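Local coordinates for protein exosome complex component Rrp42 (Archaeoglobus fulgidus, PDB 3M7N) that probably serves as a non-catalytic subunit of the RNA-degrading exosome and helps to shape the active site of its partner Rrp41, at residues Ile214-Val222 against Leu242-Arg253; Val59-Gly67 against Ala159-Phe170. All coordinates share one frame; numbering follows the deposited sequence.

In the fold
Both contacts belong to the RNase PH fold of this subunit, contact 2 in the first domain of the 3' exoribonuclease family and contact 1 in the second. Each lays a helix, or the chain leaving one, against a beta-sheet. They follow in series along the chain. Their centres lie about 27 Å apart and their nearest atoms about 7 Å apart, without touching. Contact 1 is polar and water-bridged at its core; contact 2 is mainly apolar, with a charged edge at the subunit interface. The nearest atoms of the bound nucleic acid are about 13 Å from contact 1 and about 10 Å from contact 2. Both also border the exonuclease 1 chain, consistent with a subunit that structures the Rrp41 active site.

Contact 1: residues Ile214-Val222 against Leu242-Arg253; sequences ITTDKDDNV and LDVSINCARKLR
Arg253 reaches from the last turn of the helix to the end of strand 214-216, where its guanidinium lies between two backbone carbonyls. Asp217 O sits over one face, 3.2 Å from Arg253 CZ, and Ala249 O lies against the opposite face. In the guanidinium plane, Arg253 NH2 donates a nearly straight bond to Thr216 OG1 (3.0 Å, 163°). CG of Arg253 is anti to the backbone N (chi1 -167°), and a bend at chi3 turns the group to the strand. Water 1 joins Thr216 OG1, Asp220 OD1, Ile246 O and Arg253 NH1. Asp220 adds a salt bridge: its OD2 takes Arg250 NH2 at 2.8 Å, on the syn side but tilted 33° out of the carboxylate plane, while its CB rests on Ile246 CG2 at 3.6 Å. A long Asp220-Arg253 ion pair completes the network. A leucine in place of Arg253 would probably leave Thr216 OG1 and water 1 without this donor and Asp220 with less compensating charge. Toward the N-terminal part of this helix segment the contact turns apolar: Val222 CG2 meets Leu242 CD2 at 3.9 Å. The type I turn 217-220, with an Asx turn at Asp217, closes a beta-hairpin of strands 211-216 and 222-228. Arg253 NE also bonds Leu183 O, just ahead of strand 185-192. Helix 235-253 packs on this sheet, which continues through Val222 into a strand of the exonuclease 1 chain.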
loop_
_atom_site.group_PDB
_atom_site.type_symbol
_atom_site.label_atom_id
_atom_site.label_comp_id
_atom_site.label_asym_id
_atom_site.label_seq_id
_atom_site.Cartn_x
_atom_site.Cartn_y
_atom_site.Cartn_z
ATOM N N ILE H 214 1.878 -31.406 14.509
ATOM C CA ILE H 214 0.850 -32.230 15.134
ATOM C C ILE H 214 0.721 -31.820 16.590
ATOM O O ILE H 214 1.723 -31.753 17.308
ATOM C CB ILE H 214 1.180 -33.746 15.054
ATOM C CG1 ILE H 214 1.172 -34.205 13.604
ATOM C CG2 ILE H 214 0.139 -34.571 15.835
ATOM C CD1 ILE H 214 1.891 -35.479 13.372
ATOM N N THR H 215 -0.505 -31.553 17.020
ATOM C CA THR H 215 -0.767 -31.200 18.404
ATOM C C THR H 215 -1.606 -32.246 19.132
ATOM O O THR H 215 -2.621 -32.720 18.626
ATOM C CB THR H 215 -1.473 -29.839 18.501
ATOM O OG1 THR H 215 -0.787 -28.902 17.660
ATOM C CG2 THR H 215 -1.515 -29.333 19.961
ATOM N N THR H 216 -1.192 -32.586 20.344
ATOM C CA THR H 216 -1.943 -33.544 21.132
ATOM C C THR H 216 -2.376 -32.971 22.473
ATOM O O THR H 216 -1.820 -31.977 22.957
ATOM C CB THR H 216 -1.123 -34.808 21.383
ATOM O OG1 THR H 216 0.033 -34.459 22.142
ATOM C CG2 THR H 216 -0.680 -35.436 20.072
ATOM N N ASP H 217 -3.382 -33.609 23.065
ATOM C CA ASP H 217 -3.803 -33.294 24.417
ATOM C C ASP H 217 -3.153 -34.252 25.421
ATOM O O ASP H 217 -2.303 -35.067 25.055
ATOM C CB ASP H 217 -5.337 -33.308 24.547
ATOM C CG ASP H 217 -5.946 -34.706 24.381
ATOM O OD1 ASP H 217 -5.215 -35.710 24.440
ATOM O OD2 ASP H 217 -7.180 -34.794 24.190
ATOM N N LYS H 218 -3.564 -34.112 26.681
ATOM C CA LYS H 218 -3.187 -34.969 27.818
ATOM C C LYS H 218 -3.145 -36.479 27.555
ATOM O O LYS H 218 -2.257 -37.179 28.015
ATOM C CB LYS H 218 -4.234 -34.766 28.925
ATOM C CG LYS H 218 -3.773 -34.025 30.134
ATOM C CD LYS H 218 -4.889 -34.052 31.164
ATOM C CE LYS H 218 -6.229 -34.002 30.457
ATOM N NZ LYS H 218 -7.352 -34.475 31.313
ATOM N N ASP H 219 -4.165 -36.975 26.876
ATOM C CA ASP H 219 -4.346 -38.406 26.679
ATOM C C ASP H 219 -3.800 -38.869 25.362
ATOM O O ASP H 219 -4.179 -39.939 24.891
ATOM C CB ASP H 219 -5.842 -38.747 26.707
ATOM C CG ASP H 219 -6.510 -38.305 27.989
ATOM O OD1 ASP H 219 -5.860 -38.408 29.053
ATOM O OD2 ASP H 219 -7.680 -37.859 27.936
ATOM N N ASP H 220 -2.957 -38.055 24.739
ATOM C CA ASP H 220 -2.349 -38.403 23.447
ATOM C C ASP H 220 -3.336 -38.416 22.270
ATOM O O ASP H 220 -3.020 -38.929 21.204
ATOM C CB ASP H 220 -1.621 -39.752 23.505
ATOM C CG ASP H 220 -0.398 -39.737 24.429
ATOM O OD1 ASP H 220 -0.050 -38.681 25.003
ATOM O OD2 ASP H 220 0.234 -40.803 24.576
ATOM N N ASN H 221 -4.526 -37.860 22.452
ATOM C CA ASN H 221 -5.367 -37.615 21.294
ATOM C C ASN H 221 -4.775 -36.505 20.472
ATOM O O ASN H 221 -4.243 -35.523 21.017
ATOM C CB ASN H 221 -6.771 -37.221 21.708
ATOM C CG ASN H 221 -7.443 -38.299 22.498
ATOM O OD1 ASN H 221 -8.043 -38.038 23.532
ATOM N ND2 ASN H 221 -7.317 -39.530 22.035
ATOM N N VAL H 222 -4.831 -36.674 19.160
ATOM C CA VAL H 222 -4.432 -35.621 18.257
ATOM C C VAL H 222 -5.578 -34.614 18.247
ATOM O O VAL H 222 -6.751 -34.987 18.133
ATOM C CB VAL H 222 -4.165 -36.151 16.844
ATOM C CG1 VAL H 222 -3.808 -35.012 15.904
ATOM C CG2 VAL H 222 -3.035 -37.201 16.874
ATOM N N LEU H 242 3.617 -39.362 12.753
ATOM C CA LEU H 242 2.471 -39.286 13.647
ATOM C C LEU H 242 2.862 -39.848 15.018
ATOM O O LEU H 242 2.596 -39.222 16.063
ATOM C CB LEU H 242 1.311 -40.104 13.062
ATOM C CG LEU H 242 -0.157 -39.769 13.320
ATOM C CD1 LEU H 242 -0.916 -41.047 13.494
ATOM C CD2 LEU H 242 -0.400 -38.849 14.507
ATOM N N ASP H 243 3.499 -41.030 15.007
ATOM C CA ASP H 243 3.867 -41.727 16.248
ATOM C C ASP H 243 4.974 -41.014 16.991
ATOM O O ASP H 243 4.861 -40.734 18.193
ATOM C CB ASP H 243 4.242 -43.204 15.984
ATOM C CG ASP H 243 3.029 -44.044 15.536
ATOM O OD1 ASP H 243 1.905 -43.798 16.032
ATOM O OD2 ASP H 243 3.194 -44.927 14.668
ATOM N N VAL H 244 6.042 -40.706 16.273
ATOM C CA VAL H 244 7.152 -39.964 16.843
ATOM C C VAL H 244 6.657 -38.700 17.554
ATOM O O VAL H 244 7.109 -38.395 18.662
ATOM C CB VAL H 244 8.199 -39.633 15.750
ATOM C CG1 VAL H 244 9.121 -38.495 16.190
ATOM C CG2 VAL H 244 9.004 -40.879 15.384
ATOM N N SER H 245 5.685 -38.010 16.940
ATOM C CA SER H 245 5.200 -36.718 17.439
ATOM C C SER H 245 4.387 -36.835 18.720
ATOM O O SER H 245 4.567 -36.059 19.660
ATOM C CB SER H 245 4.366 -35.973 16.380
ATOM O OG SER H 245 5.133 -35.683 15.237
ATOM N N ILE H 246 3.467 -37.785 18.743
ATOM C CA ILE H 246 2.699 -38.037 19.946
ATOM C C ILE H 246 3.678 -38.291 21.085
ATOM O O ILE H 246 3.554 -37.720 22.152
ATOM C CB ILE H 246 1.746 -39.247 19.770
ATOM C CG1 ILE H 246 0.747 -38.981 18.628
ATOM C CG2 ILE H 246 1.035 -39.572 21.088
ATOM C CD1 ILE H 246 -0.184 -40.152 18.320
ATOM N N ASN H 247 4.678 -39.123 20.824
ATOM C CA ASN H 247 5.704 -39.405 21.816
ATOM C C ASN H 247 6.445 -38.138 22.271
ATOM O O ASN H 247 6.467 -37.837 23.468
ATOM C CB ASN H 247 6.677 -40.476 21.301
ATOM C CG ASN H 247 7.472 -41.140 22.420
ATOM O OD1 ASN H 247 7.000 -42.088 23.053
ATOM N ND2 ASN H 247 8.685 -40.647 22.663
ATOM N N CYS H 248 7.045 -37.404 21.325
ATOM C CA CYS H 248 7.724 -36.126 21.625
ATOM C C CYS H 248 6.877 -35.166 22.452
ATOM O O CYS H 248 7.378 -34.516 23.363
ATOM C CB CYS H 248 8.121 -35.397 20.338
ATOM S SG CYS H 248 9.484 -36.112 19.450
ATOM N N ALA H 249 5.600 -35.060 22.098
ATOM C CA ALA H 249 4.647 -34.212 22.800
ATOM C C ALA H 249 4.517 -34.625 24.270
ATOM O O ALA H 249 4.395 -33.778 25.164
ATOM C CB ALA H 249 3.270 -34.280 22.098
ATOM N N ARG H 250 4.532 -35.934 24.506
ATOM C CA ARG H 250 4.442 -36.474 25.857
ATOM C C ARG H 250 5.660 -36.072 26.675
ATOM O O ARG H 250 5.513 -35.575 27.779
ATOM C CB ARG H 250 4.297 -38.008 25.846
ATOM C CG ARG H 250 2.866 -38.529 26.028
ATOM C CD ARG H 250 2.858 -39.904 26.719
ATOM N NE ARG H 250 4.004 -40.705 26.300
ATOM C CZ ARG H 250 4.043 -41.441 25.194
ATOM N NH1 ARG H 250 5.141 -42.124 24.890
ATOM N NH2 ARG H 250 2.986 -41.507 24.395
ATOM N N LYS H 251 6.859 -36.299 26.144
ATOM C CA LYS H 251 8.071 -35.858 26.838
ATOM C C LYS H 251 7.988 -34.368 27.184
ATOM O O LYS H 251 8.217 -33.960 28.327
ATOM C CB LYS H 251 9.301 -36.085 25.971
ATOM C CG LYS H 251 9.853 -37.504 25.982
ATOM C CD LYS H 251 8.754 -38.536 26.085
ATOM C CE LYS H 251 9.314 -39.937 26.333
ATOM N NZ LYS H 251 8.283 -40.797 27.012
ATOM N N LEU H 252 7.656 -33.560 26.185
ATOM C CA LEU H 252 7.519 -32.134 26.382
ATOM C C LEU H 252 6.569 -31.834 27.517
ATOM O O LEU H 252 6.827 -30.966 28.357
ATOM C CB LEU H 252 7.040 -31.466 25.085
ATOM C CG LEU H 252 8.193 -31.270 24.095
ATOM C CD1 LEU H 252 7.725 -30.649 22.799
ATOM C CD2 LEU H 252 9.292 -30.418 24.742
ATOM N N ARG H 253 5.458 -32.558 27.521
ATOM C CA ARG H 253 4.372 -32.339 28.459
ATOM C C ARG H 253 4.904 -32.538 29.871
ATOM O O ARG H 253 4.431 -31.924 30.818
ATOM C CB ARG H 253 3.228 -33.311 28.142
ATOM C CG ARG H 253 1.896 -33.015 28.813
ATOM C CD ARG H 253 0.760 -33.790 28.144
ATOM N NE ARG H 253 0.322 -33.142 26.923
ATOM C CZ ARG H 253 0.441 -33.645 25.700
ATOM N NH1 ARG H 253 0.979 -34.856 25.505
ATOM N NH2 ARG H 253 0.012 -32.920 24.661
HETATM O O HOH W 1 1.331 -36.632 23.111
HETATM O O HOH W 2 0.290 -37.359 27.411
#

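Contact 2: residues Val59-Gly67 against Ala159-Phe170; sequences VVGVKMQPG and ALMNTKVPAERF
Val62, Met64 and Pro66 of strand 56-67 pack against the end of helix 148-161 and the chain leaving it. In the first domain of the RNase PH fold, these line one face of the sheet. The tight part is apolar. Val62 CG2 meets Ala159 CB at 3.7 Å, and Val60 CG1 touches the same methyl. The OG1 of Thr163 faces the branched CB of Val62 but gives its hydrogen to Ala159 O, a turn back, from above the carbonyl plane. In Met64, CG lies beside the backbone N (chi1 -62°) and the chain runs on extended at chi2 (-178°), which brings SD to Thr163 CG2 at 3.8 Å and Val165 CG2 at 4.0 Å. Pro166, the centre of an inverse gamma turn, lays its CG against Met64 O at 3.6 Å. Trp133 of strand 131-141 adjoins Pro66, Val165 and Pro166. The polar, subunit-facing side has few direct contacts between the segments. Lys63 NZ and Arg169 NH2, 4.3 Å apart, gather round shared acceptors: both side chains form salt bridges to Glu46 and bond Glu87 O of the exonuclease 1 chain. Solvent reaches Arg169 and, in part, the strand end, yet the proline packs closely on a ring there. Pro66 CD stands over the centre of the Phe170 ring in a CH-pi contact, 3.3 Å from its centroid and 11° off the ring normal.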
loop_
_atom_site.group_PDB
_atom_site.type_symbol
_atom_site.label_atom_id
_atom_site.label_comp_id
_atom_site.label_asym_id
_atom_site.label_seq_id
_atom_site.Cartn_x
_atom_site.Cartn_y
_atom_site.Cartn_z
ATOM N N VAL H 59 7.615 -14.628 24.128
ATOM C CA VAL H 59 6.902 -14.387 25.363
ATOM C C VAL H 59 5.447 -14.275 25.039
ATOM O O VAL H 59 5.072 -13.733 24.003
ATOM C CB VAL H 59 7.424 -13.130 26.134
ATOM C CG1 VAL H 59 7.433 -11.908 25.246
ATOM C CG2 VAL H 59 6.597 -12.896 27.367
ATOM N N VAL H 60 4.622 -14.821 25.919
ATOM C CA VAL H 60 3.202 -14.740 25.738
ATOM C C VAL H 60 2.619 -14.116 26.977
ATOM O O VAL H 60 3.000 -14.478 28.095
ATOM C CB VAL H 60 2.585 -16.149 25.518
ATOM C CG1 VAL H 60 1.062 -16.095 25.601
ATOM C CG2 VAL H 60 3.040 -16.730 24.192
ATOM N N GLY H 61 1.693 -13.183 26.788
ATOM C CA GLY H 61 0.970 -12.612 27.912
ATOM C C GLY H 61 -0.519 -12.818 27.738
ATOM O O GLY H 61 -1.030 -12.860 26.618
ATOM N N VAL H 62 -1.220 -12.959 28.851
ATOM C CA VAL H 62 -2.654 -13.135 28.806
ATOM C C VAL H 62 -3.336 -11.969 29.489
ATOM O O VAL H 62 -2.904 -11.534 30.545
ATOM C CB VAL H 62 -3.091 -14.448 29.509
ATOM C CG1 VAL H 62 -4.612 -14.601 29.448
ATOM C CG2 VAL H 62 -2.402 -15.646 28.877
ATOM N N LYS H 63 -4.406 -11.474 28.878
ATOM C CA LYS H 63 -5.221 -10.428 29.473
ATOM C C LYS H 63 -6.689 -10.840 29.484
ATOM O O LYS H 63 -7.201 -11.391 28.509
ATOM C CB LYS H 63 -5.060 -9.105 28.709
ATOM C CG LYS H 63 -3.659 -8.524 28.734
ATOM C CD LYS H 63 -3.235 -8.156 30.155
ATOM C CE LYS H 63 -4.010 -6.953 30.686
ATOM N NZ LYS H 63 -3.385 -6.404 31.926
ATOM N N MET H 64 -7.371 -10.563 30.586
ATOM C CA MET H 64 -8.781 -10.890 30.686
ATOM C C MET H 64 -9.574 -9.656 31.059
ATOM O O MET H 64 -9.173 -8.888 31.934
ATOM C CB MET H 64 -9.010 -11.975 31.736
ATOM C CG MET H 64 -8.335 -13.298 31.423
ATOM S SD MET H 64 -8.699 -14.532 32.680
ATOM C CE MET H 64 -10.416 -14.880 32.287
ATOM N N GLN H 65 -10.696 -9.464 30.385
ATOM C CA GLN H 65 -11.608 -8.386 30.724
ATOM C C GLN H 65 -13.034 -8.839 30.435
ATOM O O GLN H 65 -13.261 -9.651 29.541
ATOM C CB GLN H 65 -11.248 -7.108 29.958
ATOM C CG GLN H 65 -11.323 -7.239 28.449
ATOM C CD GLN H 65 -10.894 -5.975 27.715
ATOM O OE1 GLN H 65 -9.823 -5.412 27.976
ATOM N NE2 GLN H 65 -11.731 -5.526 26.785
ATOM N N PRO H 66 -13.996 -8.354 31.230
ATOM C CA PRO H 66 -15.406 -8.668 30.978
ATOM C C PRO H 66 -15.792 -8.138 29.616
ATOM O O PRO H 66 -15.150 -7.207 29.151
ATOM C CB PRO H 66 -16.130 -7.892 32.071
ATOM C CG PRO H 66 -15.135 -7.808 33.186
ATOM C CD PRO H 66 -13.799 -7.671 32.521
ATOM N N GLY H 67 -16.799 -8.718 28.977
ATOM C CA GLY H 67 -17.195 -8.248 27.665
ATOM C C GLY H 67 -18.418 -8.917 27.063
ATOM O O GLY H 67 -19.097 -9.733 27.694
ATOM N N ALA H 159 1.354 -19.825 30.022
ATOM C CA ALA H 159 0.762 -18.564 30.439
ATOM C C ALA H 159 -0.657 -18.770 30.951
ATOM O O ALA H 159 -1.044 -18.181 31.960
ATOM C CB ALA H 159 0.761 -17.568 29.306
ATOM N N LEU H 160 -1.433 -19.588 30.240
ATOM C CA LEU H 160 -2.791 -19.864 30.654
ATOM C C LEU H 160 -2.806 -20.560 32.017
ATOM O O LEU H 160 -3.611 -20.231 32.884
ATOM C CB LEU H 160 -3.515 -20.691 29.595
ATOM C CG LEU H 160 -3.911 -19.866 28.370
ATOM C CD1 LEU H 160 -4.341 -20.767 27.215
ATOM C CD2 LEU H 160 -4.996 -18.829 28.737
ATOM N N MET H 161 -1.886 -21.501 32.202
ATOM C CA MET H 161 -1.745 -22.219 33.457
ATOM C C MET H 161 -1.303 -21.314 34.617
ATOM O O MET H 161 -1.509 -21.652 35.774
ATOM C CB MET H 161 -0.759 -23.373 33.291
ATOM C CG MET H 161 -1.272 -24.491 32.387
ATOM S SD MET H 161 0.000 -25.698 31.976
ATOM C CE MET H 161 0.198 -26.521 33.566
ATOM N N ASN H 162 -0.703 -20.167 34.320
ATOM C CA ASN H 162 -0.347 -19.244 35.387
ATOM C C ASN H 162 -1.133 -17.941 35.359
ATOM O O ASN H 162 -0.669 -16.928 35.856
ATOM C CB ASN H 162 1.145 -18.967 35.382
ATOM C CG ASN H 162 1.969 -20.223 35.649
ATOM O OD1 ASN H 162 2.451 -20.429 36.766
ATOM N ND2 ASN H 162 2.146 -21.064 34.616
ATOM N N THR H 163 -2.333 -17.990 34.796
ATOM C CA THR H 163 -3.224 -16.848 34.772
ATOM C C THR H 163 -4.069 -16.712 36.040
ATOM O O THR H 163 -4.467 -17.698 36.661
ATOM C CB THR H 163 -4.158 -16.901 33.555
ATOM O OG1 THR H 163 -3.386 -16.756 32.361
ATOM C CG2 THR H 163 -5.198 -15.789 33.616
ATOM N N LYS H 164 -4.343 -15.467 36.412
ATOM C CA LYS H 164 -5.166 -15.170 37.574
ATOM C C LYS H 164 -6.307 -14.287 37.115
ATOM O O LYS H 164 -6.081 -13.178 36.615
ATOM C CB LYS H 164 -4.334 -14.462 38.642
ATOM C CG LYS H 164 -5.162 -13.885 39.789
ATOM C CD LYS H 164 -4.319 -12.983 40.711
ATOM C CE LYS H 164 -3.502 -13.811 41.697
ATOM N NZ LYS H 164 -2.741 -12.967 42.656
ATOM N N VAL H 165 -7.530 -14.785 37.246
ATOM C CA VAL H 165 -8.690 -14.014 36.820
ATOM C C VAL H 165 -8.786 -12.734 37.641
ATOM O O VAL H 165 -8.672 -12.765 38.861
ATOM C CB VAL H 165 -9.997 -14.821 36.916
ATOM C CG1 VAL H 165 -11.144 -14.016 36.333
ATOM C CG2 VAL H 165 -9.859 -16.134 36.166
ATOM N N PRO H 166 -8.967 -11.596 36.969
ATOM C CA PRO H 166 -8.957 -10.322 37.691
ATOM C C PRO H 166 -10.363 -9.938 38.123
ATOM O O PRO H 166 -10.879 -8.924 37.659
ATOM C CB PRO H 166 -8.474 -9.332 36.626
ATOM C CG PRO H 166 -8.769 -10.011 35.278
ATOM C CD PRO H 166 -9.276 -11.407 35.547
ATOM N N ALA H 167 -10.995 -10.736 38.977
ATOM C CA ALA H 167 -12.387 -10.454 39.313
ATOM C C ALA H 167 -12.496 -9.187 40.163
ATOM O O ALA H 167 -13.361 -8.347 39.929
ATOM C CB ALA H 167 -13.040 -11.649 40.004
ATOM N N GLU H 168 -11.600 -9.049 41.134
ATOM C CA GLU H 168 -11.614 -7.902 42.035
ATOM C C GLU H 168 -11.560 -6.596 41.280
ATOM O O GLU H 168 -12.443 -5.759 41.414
ATOM C CB GLU H 168 -10.441 -7.972 42.996
ATOM C CG GLU H 168 -10.516 -9.170 43.899
ATOM C CD GLU H 168 -9.174 -9.526 44.462
ATOM O OE1 GLU H 168 -8.311 -8.619 44.519
ATOM O OE2 GLU H 168 -8.981 -10.707 44.835
ATOM N N ARG H 169 -10.513 -6.425 40.484
ATOM C CA ARG H 169 -10.363 -5.220 39.696
ATOM C C ARG H 169 -11.683 -4.848 39.063
ATOM O O ARG H 169 -11.983 -3.670 38.900
ATOM C CB ARG H 169 -9.332 -5.411 38.587
ATOM C CG ARG H 169 -9.287 -4.216 37.646
ATOM C CD ARG H 169 -8.648 -4.536 36.308
ATOM N NE ARG H 169 -7.447 -5.348 36.458
ATOM C CZ ARG H 169 -6.616 -5.630 35.462
ATOM N NH1 ARG H 169 -5.557 -6.390 35.694
ATOM N NH2 ARG H 169 -6.845 -5.153 34.239
ATOM N N PHE H 170 -12.466 -5.856 38.691
ATOM C CA PHE H 170 -13.711 -5.608 37.973
ATOM C C PHE H 170 -14.926 -5.781 38.878
ATOM O O PHE H 170 -16.049 -5.962 38.401
ATOM C CB PHE H 170 -13.818 -6.498 36.724
ATOM C CG PHE H 170 -12.928 -6.059 35.578
ATOM C CD1 PHE H 170 -13.378 -5.128 34.648
ATOM C CD2 PHE H 170 -11.649 -6.580 35.432
ATOM C CE1 PHE H 170 -12.568 -4.719 33.595
ATOM C CE2 PHE H 170 -10.831 -6.178 34.382
ATOM C CZ PHE H 170 -11.290 -5.250 33.462
#